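Long-range contact in glucose-inhibited division protein A-related protein, probable oxidoreductase (Thermus thermophilus, PDB 2CUL), which binds flavin-adenine dinucleotide in a Rossmann fold and is probably an oxidoreductase related to the glucose-inhibited division protein A family: residues V6-A11 and K116-V121. Residues are numbered along the deposited sequence; the frame is centred on the assembly and turned at random.
Sequences VLIVGA and KVVLAV. With FAD (flavin-adenine dinucleotide), chain B.
Leu7 and Val9 each use their backbone N-H to reach across to the neighbouring strand, Leu7 N to Lys116 O and, at 2.8 Å, Val9 N to Val118 O. The return bonds run from Val118 N to Leu7 O and from Ala120 N to Val9 O, completing a parallel ladder between strands 6-9 and 116-119. The first three bonds are nearly straight; the last bends to 151° at the hydrogen, where both chains leave their strands.

Mostly beta-branched residues, which favour extended backbones, line both faces, with leucines among them on the Val9 face. On one, Val6 CG1 meets Val118 CG2 at 3.9 Å, while Ile8 CG1 lies alongside Val118 CB; helices 13-24 and 213-230 pack over this layer. On the other, Val9 lies beside Leu119, whose CD2 touches Val9 CB at 4.1 Å. Val9 CG1, anti to the backbone N (chi1 179°), lies 3.9 Å from both Val121 CG1 and FAD C2A, linking the sheet to the adenine. Val121 CG1 in turn comes within 3.5 Å of FAD N7A.

Gly10 follows at the strand end, its CA 3.2 Å from FAD O4B. Its backbone angles suit glycine, with phi positive, since a side chain would jam against the preceding carbonyl and strike Ala120 O. The small Ala120 sits against helix 13-24 through Ser14, whose hydroxyl hydrogen-bonds FAD.

Paired central parallel strands whose C-terminal ends receive the adenosine half of the cofactor, with Gly10 opening a probable GxGxxG turn into helix 13-24, are characteristic of the dinucleotide-binding Rossmann fold, here holding FAD.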
ATOM      1  N   VAL A   6      -1.350  11.459   8.754  1.00  8.80           N
ATOM      2  CA  VAL A   6      -0.660  10.427   7.993  1.00  8.34           C
ATOM      3  C   VAL A   6      -1.417  10.187   6.689  1.00  6.71           C
ATOM      4  O   VAL A   6      -2.623   9.942   6.700  1.00  8.27           O
ATOM      5  CB  VAL A   6      -0.589   9.082   8.769  1.00  6.99           C
ATOM      6  CG1 VAL A   6       0.193   8.056   7.959  1.00  9.73           C
ATOM      7  CG2 VAL A   6       0.077   9.288  10.127  1.00  9.27           C
ATOM      8  N   LEU A   7      -0.704  10.285   5.568  1.00  7.63           N
ATOM      9  CA  LEU A   7      -1.282  10.045   4.250  1.00  6.38           C
ATOM     10  C   LEU A   7      -0.674   8.739   3.761  1.00  8.62           C
ATOM     11  O   LEU A   7       0.547   8.618   3.657  1.00  8.69           O
ATOM     12  CB  LEU A   7      -0.919  11.170   3.274  1.00  6.82           C
ATOM     13  CG  LEU A   7      -1.288  10.921   1.806  1.00  7.37           C
ATOM     14  CD1 LEU A   7      -2.805  10.898   1.643  1.00  9.80           C
ATOM     15  CD2 LEU A   7      -0.685  12.025   0.940  1.00  8.54           C
ATOM     16  N   ILE A   8      -1.529   7.766   3.467  1.00  5.25           N
ATOM     17  CA  ILE A   8      -1.077   6.461   3.006  1.00  6.86           C
ATOM     18  C   ILE A   8      -1.473   6.247   1.551  1.00  6.76           C
ATOM     19  O   ILE A   8      -2.640   6.408   1.192  1.00  6.77           O
ATOM     20  CB  ILE A   8      -1.716   5.337   3.847  1.00  6.62           C
ATOM     21  CG1 ILE A   8      -1.382   5.546   5.329  1.00 10.17           C
ATOM     22  CG2 ILE A   8      -1.210   3.972   3.375  1.00  5.62           C
ATOM     23  CD1 ILE A   8      -2.192   4.655   6.263  1.00  8.70           C
ATOM     24  N   VAL A   9      -0.495   5.888   0.723  1.00  6.06           N
ATOM     25  CA  VAL A   9      -0.733   5.625  -0.692  1.00  7.05           C
ATOM     26  C   VAL A   9      -0.812   4.114  -0.906  1.00  6.42           C
ATOM     27  O   VAL A   9       0.202   3.411  -0.848  1.00  6.58           O
ATOM     28  CB  VAL A   9       0.402   6.212  -1.567  1.00  7.02           C
ATOM     29  CG1 VAL A   9       0.141   5.914  -3.042  1.00  7.35           C
ATOM     30  CG2 VAL A   9       0.494   7.717  -1.346  1.00  9.37           C
ATOM     31  N   GLY A  10      -2.027   3.620  -1.144  1.00  6.40           N
ATOM     32  CA  GLY A  10      -2.228   2.196  -1.357  1.00  5.75           C
ATOM     33  C   GLY A  10      -3.100   1.576  -0.282  1.00  7.58           C
ATOM     34  O   GLY A  10      -2.684   1.461   0.869  1.00  6.75           O
ATOM     35  N   ALA A  11      -4.313   1.176  -0.657  1.00  7.57           N
ATOM     36  CA  ALA A  11      -5.253   0.573   0.281  1.00  7.19           C
ATOM     37  C   ALA A  11      -5.231  -0.945   0.193  1.00  8.08           C
ATOM     38  O   ALA A  11      -6.282  -1.590   0.106  1.00  6.44           O
ATOM     39  CB  ALA A  11      -6.661   1.092   0.008  1.00  6.48           C
ATOM     40  N   LYS A 116       2.993  13.008   7.462  1.00 11.08           N
ATOM     41  CA  LYS A 116       3.872  11.879   7.199  1.00 10.18           C
ATOM     42  C   LYS A 116       3.250  11.170   6.009  1.00  9.45           C
ATOM     43  O   LYS A 116       2.029  11.013   5.950  1.00 11.18           O
ATOM     44  CB  LYS A 116       3.945  10.952   8.412  1.00 11.62           C
ATOM     45  CG  LYS A 116       4.662  11.591   9.593  1.00 14.13           C
ATOM     46  CD  LYS A 116       4.755  10.657  10.777  1.00 20.52           C
ATOM     47  CE  LYS A 116       5.543  11.307  11.899  1.00 24.84           C
ATOM     48  NZ  LYS A 116       4.986  12.644  12.244  1.00 23.59           N
ATOM     49  N   VAL A 117       4.081  10.768   5.053  1.00  7.24           N
ATOM     50  CA  VAL A 117       3.595  10.101   3.851  1.00  6.78           C
ATOM     51  C   VAL A 117       4.117   8.673   3.794  1.00  8.20           C
ATOM     52  O   VAL A 117       5.319   8.434   3.895  1.00  8.77           O
ATOM     53  CB  VAL A 117       4.030  10.872   2.584  1.00  8.87           C
ATOM     54  CG1 VAL A 117       3.546  10.149   1.336  1.00 10.68           C
ATOM     55  CG2 VAL A 117       3.466  12.291   2.624  1.00 11.00           C
ATOM     56  N   VAL A 118       3.194   7.732   3.637  1.00  6.37           N
ATOM     57  CA  VAL A 118       3.519   6.312   3.592  1.00  6.79           C
ATOM     58  C   VAL A 118       3.237   5.706   2.226  1.00  9.27           C
ATOM     59  O   VAL A 118       2.135   5.847   1.694  1.00  8.20           O
ATOM     60  CB  VAL A 118       2.678   5.521   4.627  1.00  8.20           C
ATOM     61  CG1 VAL A 118       3.013   4.031   4.554  1.00  8.59           C
ATOM     62  CG2 VAL A 118       2.924   6.058   6.031  1.00  5.97           C
ATOM     63  N   LEU A 119       4.234   5.030   1.662  1.00  6.91           N
ATOM     64  CA  LEU A 119       4.065   4.362   0.380  1.00  6.18           C
ATOM     65  C   LEU A 119       3.825   2.882   0.676  1.00  6.79           C
ATOM     66  O   LEU A 119       4.665   2.219   1.285  1.00  8.05           O
ATOM     67  CB  LEU A 119       5.316   4.525  -0.494  1.00  7.13           C
ATOM     68  CG  LEU A 119       5.686   5.958  -0.879  1.00  6.18           C
ATOM     69  CD1 LEU A 119       6.897   5.952  -1.803  1.00  8.80           C
ATOM     70  CD2 LEU A 119       4.500   6.622  -1.574  1.00  7.06           C
ATOM     71  N   ALA A 120       2.661   2.384   0.268  1.00  4.28           N
ATOM     72  CA  ALA A 120       2.286   0.982   0.473  1.00  5.67           C
ATOM     73  C   ALA A 120       1.704   0.518  -0.855  1.00  6.51           C
ATOM     74  O   ALA A 120       0.596  -0.016  -0.912  1.00  6.62           O
ATOM     75  CB  ALA A 120       1.230   0.874   1.578  1.00  6.14           C
ATOM     76  N   VAL A 121       2.490   0.699  -1.913  1.00  6.93           N
ATOM     77  CA  VAL A 121       2.064   0.397  -3.273  1.00  5.75           C
ATOM     78  C   VAL A 121       2.219  -1.029  -3.802  1.00  7.19           C
ATOM     79  O   VAL A 121       2.033  -1.270  -4.993  1.00  8.54           O
ATOM     80  CB  VAL A 121       2.736   1.385  -4.260  1.00  6.65           C
ATOM     81  CG1 VAL A 121       2.301   2.816  -3.933  1.00  6.29           C
ATOM     82  CG2 VAL A 121       4.254   1.266  -4.181  1.00  6.64           C
TER
HETATM   83  PA  FAD B 301      -1.336  -4.565  -2.318  1.00  7.35           P
HETATM   84  O1A FAD B 301      -1.116  -4.997  -3.708  1.00  7.04           O
HETATM   85  O2A FAD B 301      -2.235  -5.354  -1.437  1.00  9.30           O
HETATM   86  O5B FAD B 301      -1.875  -3.065  -2.311  1.00  7.46           O
HETATM   87  C5B FAD B 301      -1.209  -2.058  -3.076  1.00  6.88           C
HETATM   88  C4B FAD B 301      -2.242  -0.963  -3.312  1.00  6.31           C
HETATM   89  O4B FAD B 301      -1.531   0.190  -3.765  1.00  6.30           O
HETATM   90  C3B FAD B 301      -3.283  -1.290  -4.401  1.00  8.52           C
HETATM   91  O3B FAD B 301      -4.603  -1.051  -3.962  1.00 11.66           O
HETATM   92  C2B FAD B 301      -2.863  -0.415  -5.545  1.00  9.58           C
HETATM   93  O2B FAD B 301      -3.864  -0.107  -6.487  1.00 10.34           O
HETATM   94  C1B FAD B 301      -2.289   0.790  -4.806  1.00  9.36           C
HETATM   95  N9A FAD B 301      -1.382   1.626  -5.590  1.00  8.53           N
HETATM   96  C8A FAD B 301      -0.209   1.238  -6.194  1.00  7.89           C
HETATM   97  N7A FAD B 301       0.385   2.240  -6.830  1.00  8.94           N
HETATM   98  C5A FAD B 301      -0.446   3.324  -6.621  1.00  7.81           C
HETATM   99  C6A FAD B 301      -0.365   4.673  -7.041  1.00  7.36           C
HETATM  100  N6A FAD B 301       0.624   5.157  -7.771  1.00  8.21           N
HETATM  101  N1A FAD B 301      -1.388   5.523  -6.652  1.00  8.14           N
HETATM  102  C2A FAD B 301      -2.430   5.046  -5.891  1.00  8.34           C
HETATM  103  N3A FAD B 301      -2.562   3.764  -5.460  1.00  6.27           N
HETATM  104  C4A FAD B 301      -1.548   2.946  -5.852  1.00  7.51           C
HETATM  105  N1  FAD B 301       0.434 -13.458  -0.573  1.00  8.31           N
HETATM  106  C2  FAD B 301      -0.423 -14.385  -0.025  1.00 10.43           C
HETATM  107  O2  FAD B 301      -0.541 -14.496   1.171  1.00 11.25           O
HETATM  108  N3  FAD B 301      -1.165 -15.204  -0.890  1.00 10.27           N
HETATM  109  C4  FAD B 301      -1.093 -15.149  -2.265  1.00 12.94           C
HETATM  110  O4  FAD B 301      -1.785 -15.910  -2.976  1.00 14.37           O
HETATM  111  C4X FAD B 301      -0.211 -14.201  -2.826  1.00 11.20           C
HETATM  112  N5  FAD B 301      -0.079 -14.093  -4.203  1.00  8.90           N
HETATM  113  C5X FAD B 301       0.784 -13.167  -4.759  1.00  7.34           C
HETATM  114  C6  FAD B 301       0.900 -13.078  -6.146  1.00  9.40           C
HETATM  115  C7  FAD B 301       1.756 -12.150  -6.769  1.00 11.64           C
HETATM  116  C7M FAD B 301       1.827 -12.105  -8.276  1.00 12.23           C
HETATM  117  C8  FAD B 301       2.531 -11.271  -5.932  1.00 10.49           C
HETATM  118  C8M FAD B 301       3.464 -10.245  -6.517  1.00 11.13           C
HETATM  119  C9  FAD B 301       2.431 -11.352  -4.522  1.00 10.57           C
HETATM  120  C9A FAD B 301       1.564 -12.292  -3.903  1.00  9.12           C
HETATM  121  N10 FAD B 301       1.428 -12.408  -2.474  1.00  7.30           N
HETATM  122  C10 FAD B 301       0.544 -13.362  -1.938  1.00 10.25           C
HETATM  123  C1' FAD B 301       2.225 -11.540  -1.518  1.00  8.29           C
HETATM  124  C2' FAD B 301       1.507 -10.394  -0.770  1.00  8.60           C
HETATM  125  O2' FAD B 301       0.738 -10.928   0.273  1.00  8.92           O
HETATM  126  C3' FAD B 301       0.598  -9.555  -1.692  1.00  9.38           C
HETATM  127  O3' FAD B 301       1.340  -8.981  -2.766  1.00  9.50           O
HETATM  128  C4' FAD B 301      -0.085  -8.383  -0.959  1.00  9.60           C
HETATM  129  O4' FAD B 301      -1.131  -7.826  -1.753  1.00  8.11           O
HETATM  130  C5' FAD B 301       0.976  -7.316  -0.626  1.00  8.71           C
HETATM  131  O5' FAD B 301       0.363  -6.239   0.101  1.00  7.20           O
HETATM  132  P   FAD B 301       0.669  -4.714  -0.207  1.00  7.81           P
HETATM  133  O1P FAD B 301      -0.121  -3.973   0.790  1.00  7.40           O
HETATM  134  O2P FAD B 301       2.149  -4.456  -0.215  1.00  8.29           O
HETATM  135  O3P FAD B 301       0.136  -4.461  -1.667  1.00  6.38           O